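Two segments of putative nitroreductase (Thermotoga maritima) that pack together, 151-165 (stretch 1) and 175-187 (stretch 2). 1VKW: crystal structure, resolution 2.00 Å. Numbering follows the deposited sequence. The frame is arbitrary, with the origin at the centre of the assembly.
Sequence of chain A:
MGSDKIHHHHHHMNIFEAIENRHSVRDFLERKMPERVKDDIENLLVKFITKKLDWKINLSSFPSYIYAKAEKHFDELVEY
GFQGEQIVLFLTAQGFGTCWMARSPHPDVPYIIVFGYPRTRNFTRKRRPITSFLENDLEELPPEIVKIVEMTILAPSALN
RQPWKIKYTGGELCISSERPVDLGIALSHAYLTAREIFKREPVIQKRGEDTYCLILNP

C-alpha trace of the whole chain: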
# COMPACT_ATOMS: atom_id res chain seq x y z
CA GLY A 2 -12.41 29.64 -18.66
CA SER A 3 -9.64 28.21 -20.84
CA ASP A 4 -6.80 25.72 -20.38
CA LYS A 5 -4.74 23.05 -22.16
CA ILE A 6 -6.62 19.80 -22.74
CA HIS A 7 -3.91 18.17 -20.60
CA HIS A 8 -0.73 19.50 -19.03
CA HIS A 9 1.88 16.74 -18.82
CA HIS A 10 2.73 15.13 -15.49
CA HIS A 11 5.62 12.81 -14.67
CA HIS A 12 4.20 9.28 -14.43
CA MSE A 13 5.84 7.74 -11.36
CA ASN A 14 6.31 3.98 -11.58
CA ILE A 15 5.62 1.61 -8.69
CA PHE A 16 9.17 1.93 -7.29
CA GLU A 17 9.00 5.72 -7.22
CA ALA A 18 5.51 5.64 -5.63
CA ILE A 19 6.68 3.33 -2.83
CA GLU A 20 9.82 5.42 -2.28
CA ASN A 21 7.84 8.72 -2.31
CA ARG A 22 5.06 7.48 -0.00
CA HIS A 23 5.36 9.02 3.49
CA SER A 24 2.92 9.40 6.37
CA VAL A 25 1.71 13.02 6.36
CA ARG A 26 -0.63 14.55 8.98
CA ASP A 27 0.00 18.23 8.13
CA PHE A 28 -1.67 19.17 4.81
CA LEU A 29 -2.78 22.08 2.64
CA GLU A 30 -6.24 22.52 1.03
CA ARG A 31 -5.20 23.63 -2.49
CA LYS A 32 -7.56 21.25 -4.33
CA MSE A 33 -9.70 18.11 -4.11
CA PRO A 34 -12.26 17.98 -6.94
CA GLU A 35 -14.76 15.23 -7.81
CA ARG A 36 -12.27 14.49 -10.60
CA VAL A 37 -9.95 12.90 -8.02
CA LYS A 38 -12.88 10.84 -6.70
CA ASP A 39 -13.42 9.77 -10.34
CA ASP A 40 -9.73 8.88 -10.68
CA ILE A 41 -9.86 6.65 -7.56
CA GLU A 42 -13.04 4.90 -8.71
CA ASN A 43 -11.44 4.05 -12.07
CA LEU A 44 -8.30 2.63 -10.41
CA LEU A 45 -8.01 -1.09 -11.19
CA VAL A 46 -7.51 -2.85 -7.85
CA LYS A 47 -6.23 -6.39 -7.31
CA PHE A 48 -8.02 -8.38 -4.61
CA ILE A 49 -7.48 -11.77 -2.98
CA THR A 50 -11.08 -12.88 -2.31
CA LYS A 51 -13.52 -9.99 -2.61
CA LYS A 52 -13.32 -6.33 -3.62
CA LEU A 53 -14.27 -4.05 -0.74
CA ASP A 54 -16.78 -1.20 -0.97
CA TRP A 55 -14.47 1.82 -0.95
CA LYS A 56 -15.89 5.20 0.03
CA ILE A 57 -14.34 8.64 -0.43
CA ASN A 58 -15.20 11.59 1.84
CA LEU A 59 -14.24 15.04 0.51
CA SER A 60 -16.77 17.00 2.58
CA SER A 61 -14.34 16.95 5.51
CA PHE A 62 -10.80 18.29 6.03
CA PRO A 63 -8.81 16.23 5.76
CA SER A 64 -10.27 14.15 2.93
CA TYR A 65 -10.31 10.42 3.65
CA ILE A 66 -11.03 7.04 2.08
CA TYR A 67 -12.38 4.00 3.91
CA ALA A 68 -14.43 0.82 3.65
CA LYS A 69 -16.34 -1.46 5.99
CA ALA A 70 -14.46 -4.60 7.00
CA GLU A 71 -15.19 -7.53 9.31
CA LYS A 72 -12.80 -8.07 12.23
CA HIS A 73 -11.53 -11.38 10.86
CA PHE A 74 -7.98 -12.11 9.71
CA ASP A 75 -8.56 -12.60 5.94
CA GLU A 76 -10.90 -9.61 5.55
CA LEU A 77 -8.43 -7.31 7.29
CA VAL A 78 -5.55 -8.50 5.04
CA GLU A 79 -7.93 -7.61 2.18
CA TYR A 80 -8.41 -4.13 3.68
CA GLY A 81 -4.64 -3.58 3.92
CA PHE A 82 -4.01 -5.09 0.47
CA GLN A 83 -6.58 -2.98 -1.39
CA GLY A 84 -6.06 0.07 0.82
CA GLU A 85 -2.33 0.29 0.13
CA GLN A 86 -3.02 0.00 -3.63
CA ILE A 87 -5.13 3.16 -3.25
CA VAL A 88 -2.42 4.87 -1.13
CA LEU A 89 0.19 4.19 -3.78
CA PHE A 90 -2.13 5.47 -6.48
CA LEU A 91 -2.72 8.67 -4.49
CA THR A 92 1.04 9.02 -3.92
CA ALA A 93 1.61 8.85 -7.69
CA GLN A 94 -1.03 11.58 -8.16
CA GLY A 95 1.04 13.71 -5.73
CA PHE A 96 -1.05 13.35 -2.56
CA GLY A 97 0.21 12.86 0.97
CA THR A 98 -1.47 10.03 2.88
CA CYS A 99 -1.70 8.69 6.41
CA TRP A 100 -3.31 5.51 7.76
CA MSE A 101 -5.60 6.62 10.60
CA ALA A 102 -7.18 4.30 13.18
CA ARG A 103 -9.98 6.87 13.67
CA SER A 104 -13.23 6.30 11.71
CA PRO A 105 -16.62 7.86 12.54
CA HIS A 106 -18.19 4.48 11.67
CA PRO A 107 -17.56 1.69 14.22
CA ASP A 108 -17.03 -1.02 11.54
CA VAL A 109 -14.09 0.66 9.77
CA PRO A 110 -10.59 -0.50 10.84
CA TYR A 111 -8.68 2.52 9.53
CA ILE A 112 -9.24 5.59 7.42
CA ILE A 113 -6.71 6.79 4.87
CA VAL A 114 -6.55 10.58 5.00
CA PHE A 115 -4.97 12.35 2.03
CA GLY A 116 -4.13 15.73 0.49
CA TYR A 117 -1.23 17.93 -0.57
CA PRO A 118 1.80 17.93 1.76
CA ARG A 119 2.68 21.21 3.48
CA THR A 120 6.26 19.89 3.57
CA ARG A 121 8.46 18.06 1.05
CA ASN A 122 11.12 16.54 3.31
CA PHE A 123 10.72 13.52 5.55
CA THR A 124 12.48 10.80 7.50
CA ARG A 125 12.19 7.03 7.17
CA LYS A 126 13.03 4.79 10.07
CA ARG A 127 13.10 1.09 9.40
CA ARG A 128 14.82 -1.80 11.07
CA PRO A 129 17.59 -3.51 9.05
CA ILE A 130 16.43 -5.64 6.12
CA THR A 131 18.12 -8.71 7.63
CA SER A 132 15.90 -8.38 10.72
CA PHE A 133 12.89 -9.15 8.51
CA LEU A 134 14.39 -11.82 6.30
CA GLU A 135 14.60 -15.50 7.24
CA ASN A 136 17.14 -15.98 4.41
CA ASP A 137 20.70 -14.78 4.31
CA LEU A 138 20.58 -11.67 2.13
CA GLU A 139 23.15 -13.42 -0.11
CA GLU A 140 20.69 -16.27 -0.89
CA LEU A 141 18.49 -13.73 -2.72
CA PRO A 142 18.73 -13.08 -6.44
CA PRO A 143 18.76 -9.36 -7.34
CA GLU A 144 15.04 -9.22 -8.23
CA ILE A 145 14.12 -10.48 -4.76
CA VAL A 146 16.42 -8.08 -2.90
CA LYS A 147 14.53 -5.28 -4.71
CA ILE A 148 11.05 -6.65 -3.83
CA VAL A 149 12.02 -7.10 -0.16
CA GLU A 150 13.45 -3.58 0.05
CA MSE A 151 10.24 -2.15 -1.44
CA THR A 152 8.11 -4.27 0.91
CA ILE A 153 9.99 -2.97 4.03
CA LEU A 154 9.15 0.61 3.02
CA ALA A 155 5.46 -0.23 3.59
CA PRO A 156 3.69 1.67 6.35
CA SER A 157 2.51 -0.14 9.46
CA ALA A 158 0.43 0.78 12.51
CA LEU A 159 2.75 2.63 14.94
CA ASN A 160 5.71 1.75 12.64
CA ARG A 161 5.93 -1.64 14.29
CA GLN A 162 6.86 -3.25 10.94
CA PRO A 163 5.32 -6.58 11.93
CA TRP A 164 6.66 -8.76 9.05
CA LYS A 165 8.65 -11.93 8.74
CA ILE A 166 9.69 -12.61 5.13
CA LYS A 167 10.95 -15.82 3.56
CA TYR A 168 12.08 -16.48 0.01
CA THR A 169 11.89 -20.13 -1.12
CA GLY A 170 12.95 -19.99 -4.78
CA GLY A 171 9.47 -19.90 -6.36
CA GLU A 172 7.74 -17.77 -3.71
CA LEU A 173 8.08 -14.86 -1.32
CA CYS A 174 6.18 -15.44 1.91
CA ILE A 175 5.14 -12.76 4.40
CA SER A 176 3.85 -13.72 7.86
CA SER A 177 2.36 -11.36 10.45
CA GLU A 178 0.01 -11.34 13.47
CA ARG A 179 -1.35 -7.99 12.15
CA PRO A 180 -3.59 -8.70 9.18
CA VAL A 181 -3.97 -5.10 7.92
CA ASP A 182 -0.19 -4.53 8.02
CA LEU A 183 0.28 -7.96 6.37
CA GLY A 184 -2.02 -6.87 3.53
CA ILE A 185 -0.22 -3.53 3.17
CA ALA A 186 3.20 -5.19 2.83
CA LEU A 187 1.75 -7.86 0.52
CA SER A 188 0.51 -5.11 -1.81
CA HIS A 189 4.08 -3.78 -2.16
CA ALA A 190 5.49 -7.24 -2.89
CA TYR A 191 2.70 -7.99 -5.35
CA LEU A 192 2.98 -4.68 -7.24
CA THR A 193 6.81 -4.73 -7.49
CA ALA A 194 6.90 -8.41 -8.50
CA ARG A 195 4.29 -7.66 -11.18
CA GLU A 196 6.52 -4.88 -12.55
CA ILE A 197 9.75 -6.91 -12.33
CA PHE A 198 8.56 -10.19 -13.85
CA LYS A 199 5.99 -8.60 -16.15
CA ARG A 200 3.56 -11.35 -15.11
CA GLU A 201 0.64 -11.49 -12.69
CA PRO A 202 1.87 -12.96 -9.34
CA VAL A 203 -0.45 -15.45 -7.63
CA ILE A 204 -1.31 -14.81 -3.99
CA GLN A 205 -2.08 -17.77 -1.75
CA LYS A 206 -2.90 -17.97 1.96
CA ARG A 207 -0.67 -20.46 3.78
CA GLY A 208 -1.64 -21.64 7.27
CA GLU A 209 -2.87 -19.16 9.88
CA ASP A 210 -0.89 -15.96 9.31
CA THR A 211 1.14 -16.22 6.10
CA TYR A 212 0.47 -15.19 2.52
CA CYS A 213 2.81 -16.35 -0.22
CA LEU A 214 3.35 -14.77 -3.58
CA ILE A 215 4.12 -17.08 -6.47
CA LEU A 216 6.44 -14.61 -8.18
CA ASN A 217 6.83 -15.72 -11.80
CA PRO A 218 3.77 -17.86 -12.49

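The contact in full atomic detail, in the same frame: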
# COMPACT_ATOMS: atom_id res chain seq x y z
N MSE A 151 11.47 -2.93 -1.18
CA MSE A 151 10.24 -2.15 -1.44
C MSE A 151 9.12 -2.52 -0.47
O MSE A 151 8.31 -1.67 -0.10
CB MSE A 151 9.75 -2.37 -2.87
CG MSE A 151 10.67 -1.84 -3.92
SE MSE A 151 10.93 0.11 -3.80
CE MSE A 151 12.64 0.10 -2.74
N THR A 152 9.07 -3.79 -0.07
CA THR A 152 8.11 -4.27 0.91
C THR A 152 8.34 -3.65 2.31
O THR A 152 7.37 -3.27 2.97
CB THR A 152 8.16 -5.83 0.99
OG1 THR A 152 7.85 -6.39 -0.29
CG2 THR A 152 7.11 -6.39 1.94
N ILE A 153 9.61 -3.56 2.72
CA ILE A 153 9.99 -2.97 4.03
C ILE A 153 9.64 -1.49 4.14
O ILE A 153 9.44 -0.98 5.24
CB ILE A 153 11.54 -3.13 4.30
CG1 ILE A 153 11.94 -4.61 4.40
CG2 ILE A 153 11.98 -2.37 5.57
CD1 ILE A 153 10.92 -5.48 5.02
N LEU A 154 9.56 -0.79 3.01
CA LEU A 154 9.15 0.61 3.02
C LEU A 154 7.64 0.79 3.24
O LEU A 154 7.17 1.92 3.32
CB LEU A 154 9.61 1.33 1.75
CG LEU A 154 11.14 1.34 1.56
CD1 LEU A 154 11.54 1.87 0.21
CD2 LEU A 154 11.85 2.13 2.67
N ALA A 155 6.89 -0.30 3.33
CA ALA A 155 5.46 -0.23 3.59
C ALA A 155 5.21 0.45 4.93
O ALA A 155 6.05 0.36 5.83
CB ALA A 155 4.83 -1.63 3.61
N PRO A 156 4.07 1.13 5.07
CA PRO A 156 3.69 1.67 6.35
C PRO A 156 3.13 0.55 7.21
O PRO A 156 2.74 -0.51 6.70
CB PRO A 156 2.61 2.69 6.00
CG PRO A 156 1.95 2.11 4.78
CD PRO A 156 3.07 1.42 4.03
N SER A 157 3.12 0.79 8.52
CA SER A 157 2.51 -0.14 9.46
C SER A 157 2.02 0.67 10.65
O SER A 157 2.62 1.69 10.99
CB SER A 157 3.51 -1.21 9.89
OG SER A 157 4.69 -0.66 10.45
N ALA A 158 0.93 0.21 11.27
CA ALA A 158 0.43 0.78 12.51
C ALA A 158 1.55 0.99 13.51
O ALA A 158 2.27 0.04 13.85
CB ALA A 158 -0.65 -0.12 13.10
N LEU A 159 1.71 2.23 13.97
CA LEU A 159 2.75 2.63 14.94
C LEU A 159 4.19 2.31 14.51
O LEU A 159 5.08 2.22 15.36
CB LEU A 159 2.47 2.01 16.32
CG LEU A 159 1.17 2.40 17.02
CD1 LEU A 159 1.17 1.86 18.45
CD2 LEU A 159 0.98 3.90 17.01
N ASN A 160 4.42 2.18 13.20
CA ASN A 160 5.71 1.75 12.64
C ASN A 160 6.29 0.47 13.26
O ASN A 160 7.51 0.29 13.36
CB ASN A 160 6.75 2.88 12.68
CG ASN A 160 7.88 2.66 11.67
OD1 ASN A 160 7.67 2.08 10.60
ND2 ASN A 160 9.08 3.12 12.01
N ARG A 161 5.42 -0.45 13.64
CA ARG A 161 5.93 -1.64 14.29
C ARG A 161 6.51 -2.65 13.32
O ARG A 161 7.22 -3.54 13.75
CB ARG A 161 4.89 -2.28 15.19
CG ARG A 161 3.70 -2.85 14.50
CD ARG A 161 2.57 -3.08 15.47
NE ARG A 161 1.27 -3.12 14.81
CZ ARG A 161 0.11 -3.12 15.45
NH1 ARG A 161 0.06 -3.11 16.77
NH2 ARG A 161 -1.01 -3.15 14.75
N GLN A 162 6.20 -2.50 12.02
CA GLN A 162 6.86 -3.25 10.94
C GLN A 162 6.77 -4.75 11.21
O GLN A 162 7.80 -5.43 11.30
CB GLN A 162 8.34 -2.83 10.82
CG GLN A 162 8.56 -1.36 10.54
CD GLN A 162 9.94 -0.87 10.98
OE1 GLN A 162 10.97 -1.27 10.41
NE2 GLN A 162 9.96 0.02 11.95
N PRO A 163 5.55 -5.25 11.35
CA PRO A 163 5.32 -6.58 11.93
C PRO A 163 5.45 -7.75 10.92
O PRO A 163 4.57 -8.61 10.87
CB PRO A 163 3.87 -6.47 12.44
CG PRO A 163 3.20 -5.53 11.46
CD PRO A 163 4.27 -4.58 10.98
N TRP A 164 6.53 -7.79 10.15
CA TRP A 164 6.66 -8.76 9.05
C TRP A 164 7.82 -9.71 9.21
O TRP A 164 8.92 -9.32 9.62
CB TRP A 164 6.81 -8.04 7.72
CG TRP A 164 5.88 -6.89 7.55
CD1 TRP A 164 4.53 -6.94 7.45
CD2 TRP A 164 6.25 -5.51 7.43
NE1 TRP A 164 4.03 -5.67 7.29
CE2 TRP A 164 5.06 -4.78 7.27
CE3 TRP A 164 7.47 -4.83 7.45
CZ2 TRP A 164 5.06 -3.39 7.12
CZ3 TRP A 164 7.45 -3.44 7.30
CH2 TRP A 164 6.26 -2.74 7.14
N LYS A 165 7.58 -10.96 8.88
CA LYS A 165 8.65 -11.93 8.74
C LYS A 165 8.56 -12.42 7.31
O LYS A 165 7.48 -12.86 6.88
CB LYS A 165 8.47 -13.07 9.75
CG LYS A 165 9.68 -13.94 10.00
CD LYS A 165 9.44 -14.88 11.23
CE LYS A 165 10.61 -15.83 11.51
NZ LYS A 165 10.29 -16.86 12.58
N ILE A 175 5.21 -13.75 3.33
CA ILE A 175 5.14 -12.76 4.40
C ILE A 175 4.18 -13.27 5.47
O ILE A 175 3.02 -13.58 5.16
CB ILE A 175 4.63 -11.42 3.86
CG1 ILE A 175 5.54 -10.91 2.74
CG2 ILE A 175 4.52 -10.39 4.98
CD1 ILE A 175 4.96 -9.74 1.98
N SER A 176 4.66 -13.35 6.70
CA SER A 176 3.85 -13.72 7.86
C SER A 176 3.77 -12.56 8.84
O SER A 176 4.76 -11.84 9.05
CB SER A 176 4.45 -14.93 8.57
OG SER A 176 4.78 -15.97 7.67
N SER A 177 2.59 -12.38 9.43
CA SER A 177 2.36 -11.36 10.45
C SER A 177 1.14 -11.71 11.30
O SER A 177 0.18 -12.29 10.80
CB SER A 177 2.12 -10.01 9.80
OG SER A 177 2.02 -8.99 10.78
N GLU A 178 1.17 -11.29 12.56
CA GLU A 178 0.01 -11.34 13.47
C GLU A 178 -0.97 -10.17 13.25
O GLU A 178 -2.03 -10.12 13.88
CB GLU A 178 0.47 -11.30 14.93
CG GLU A 178 1.62 -12.23 15.31
CD GLU A 178 1.27 -13.70 15.23
OE1 GLU A 178 0.32 -14.08 14.51
OE2 GLU A 178 1.97 -14.51 15.87
N ARG A 179 -0.60 -9.23 12.39
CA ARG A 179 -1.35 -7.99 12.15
C ARG A 179 -1.86 -7.98 10.72
O ARG A 179 -1.13 -7.60 9.80
CB ARG A 179 -0.43 -6.79 12.36
CG ARG A 179 0.19 -6.74 13.71
CD ARG A 179 -0.82 -6.55 14.80
NE ARG A 179 -0.22 -6.59 16.12
CZ ARG A 179 -0.90 -6.47 17.24
NH1 ARG A 179 -2.22 -6.29 17.22
NH2 ARG A 179 -0.26 -6.51 18.40
N PRO A 180 -3.11 -8.41 10.52
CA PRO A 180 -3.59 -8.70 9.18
C PRO A 180 -3.60 -7.48 8.26
O PRO A 180 -3.22 -7.60 7.11
CB PRO A 180 -4.99 -9.29 9.42
CG PRO A 180 -5.39 -8.88 10.79
CD PRO A 180 -4.12 -8.69 11.55
N VAL A 181 -3.95 -6.31 8.77
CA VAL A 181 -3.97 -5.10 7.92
C VAL A 181 -2.56 -4.79 7.43
O VAL A 181 -2.35 -4.61 6.23
CB VAL A 181 -4.60 -3.88 8.64
CG1 VAL A 181 -4.66 -2.69 7.69
CG2 VAL A 181 -5.99 -4.22 9.13
N ASP A 182 -1.60 -4.75 8.35
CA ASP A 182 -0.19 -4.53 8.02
C ASP A 182 0.34 -5.60 7.06
O ASP A 182 1.08 -5.29 6.14
CB ASP A 182 0.66 -4.48 9.31
CG ASP A 182 0.22 -3.36 10.27
OD1 ASP A 182 -0.12 -2.25 9.81
OD2 ASP A 182 0.19 -3.49 11.51
N LEU A 183 -0.04 -6.86 7.29
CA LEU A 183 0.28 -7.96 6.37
C LEU A 183 -0.18 -7.63 4.95
O LEU A 183 0.60 -7.74 4.00
CB LEU A 183 -0.38 -9.27 6.81
CG LEU A 183 0.34 -10.56 6.37
CD1 LEU A 183 -0.32 -11.77 7.00
CD2 LEU A 183 0.40 -10.72 4.87
N GLY A 184 -1.44 -7.22 4.82
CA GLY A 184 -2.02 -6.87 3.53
C GLY A 184 -1.30 -5.71 2.87
O GLY A 184 -1.07 -5.74 1.67
N ILE A 185 -0.96 -4.70 3.66
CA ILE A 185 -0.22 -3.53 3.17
C ILE A 185 1.12 -3.95 2.56
O ILE A 185 1.42 -3.61 1.41
CB ILE A 185 -0.03 -2.49 4.32
CG1 ILE A 185 -1.37 -1.83 4.70
CG2 ILE A 185 0.95 -1.38 3.93
CD1 ILE A 185 -1.32 -0.99 5.95
N ALA A 186 1.91 -4.71 3.31
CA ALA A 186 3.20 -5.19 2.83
C ALA A 186 3.04 -6.09 1.61
O ALA A 186 3.83 -6.02 0.66
CB ALA A 186 3.94 -5.93 3.94
N LEU A 187 2.02 -6.94 1.63
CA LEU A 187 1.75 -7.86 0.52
C LEU A 187 1.46 -7.11 -0.77
O LEU A 187 1.86 -7.56 -1.85
CB LEU A 187 0.60 -8.80 0.87
CG LEU A 187 0.27 -9.96 -0.06
CD1 LEU A 187 1.36 -11.01 -0.02
CD2 LEU A 187 -1.08 -10.56 0.33
O HOH W 1 -2.29 -2.61 11.93
O HOH W 2 3.73 -10.13 13.71
O HOH W 3 7.02 -15.67 6.03

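Stretch 1 of this putative nitroreductase leaves a helix at its beginning, runs as loop through Trp164 and enters a strand at Lys165; stretch 2 starts as a strand, turns, and becomes a helix from Pro180 onward. The strand ends meet antiparallel: Lys165 N donates to Ser176 O (3.0 Å) and Ser176 N to Lys165 O (2.9 Å). Together the stretches bury 702 Å².

Beside this bridge, Ser177 OG donates to Pro163 O at 2.6 Å while accepting from Arg179 N at 3.1 Å, so one small hydroxyl ties the neighbouring loop to the residue at the helix N-cap position.

A helix and a winding loop can dock by letting one acidic side chain near the helix start satisfy several donors at once, and this pair of segments illustrates the principle. Asp182, in the first turn of the helix, is the hub. Its OD1 accepts from Ala158 N at 3.0 Å, and its OD2 forms a salt bridge with Arg161 NH2 at 3.5 Å, a long contact whose hydrogen bonds are weak; water 1 reinforces it, lying 3.1 Å from Arg161 NH2 and 2.7 Å from Asp182 OD2. The Arg161 guanidinium also lies flat on that of Arg179, planes at 8° and centres 3.9 Å apart, an arrangement that brings like charges together but leaves the edge of the Arg161 guanidinium free to face the Asp182 carboxylate, with OD2 near its plane.

Trp164 combines polar and apolar roles. Its NE1 donates to Asp182 O at 3.2 Å, at the indole edge, near its plane, while Ala186 CB sits over the ring face, 3.7 Å from the five-membered ring centroid. Alanine's single methyl fits this close approach. One residue earlier, Ile185 CG2 packs against Pro156 CD (3.5 Å) and Ala155 CB (3.9 Å), and Thr152 CG2 lies 3.8 Å from Ala186 CB, completing a buried apolar patch.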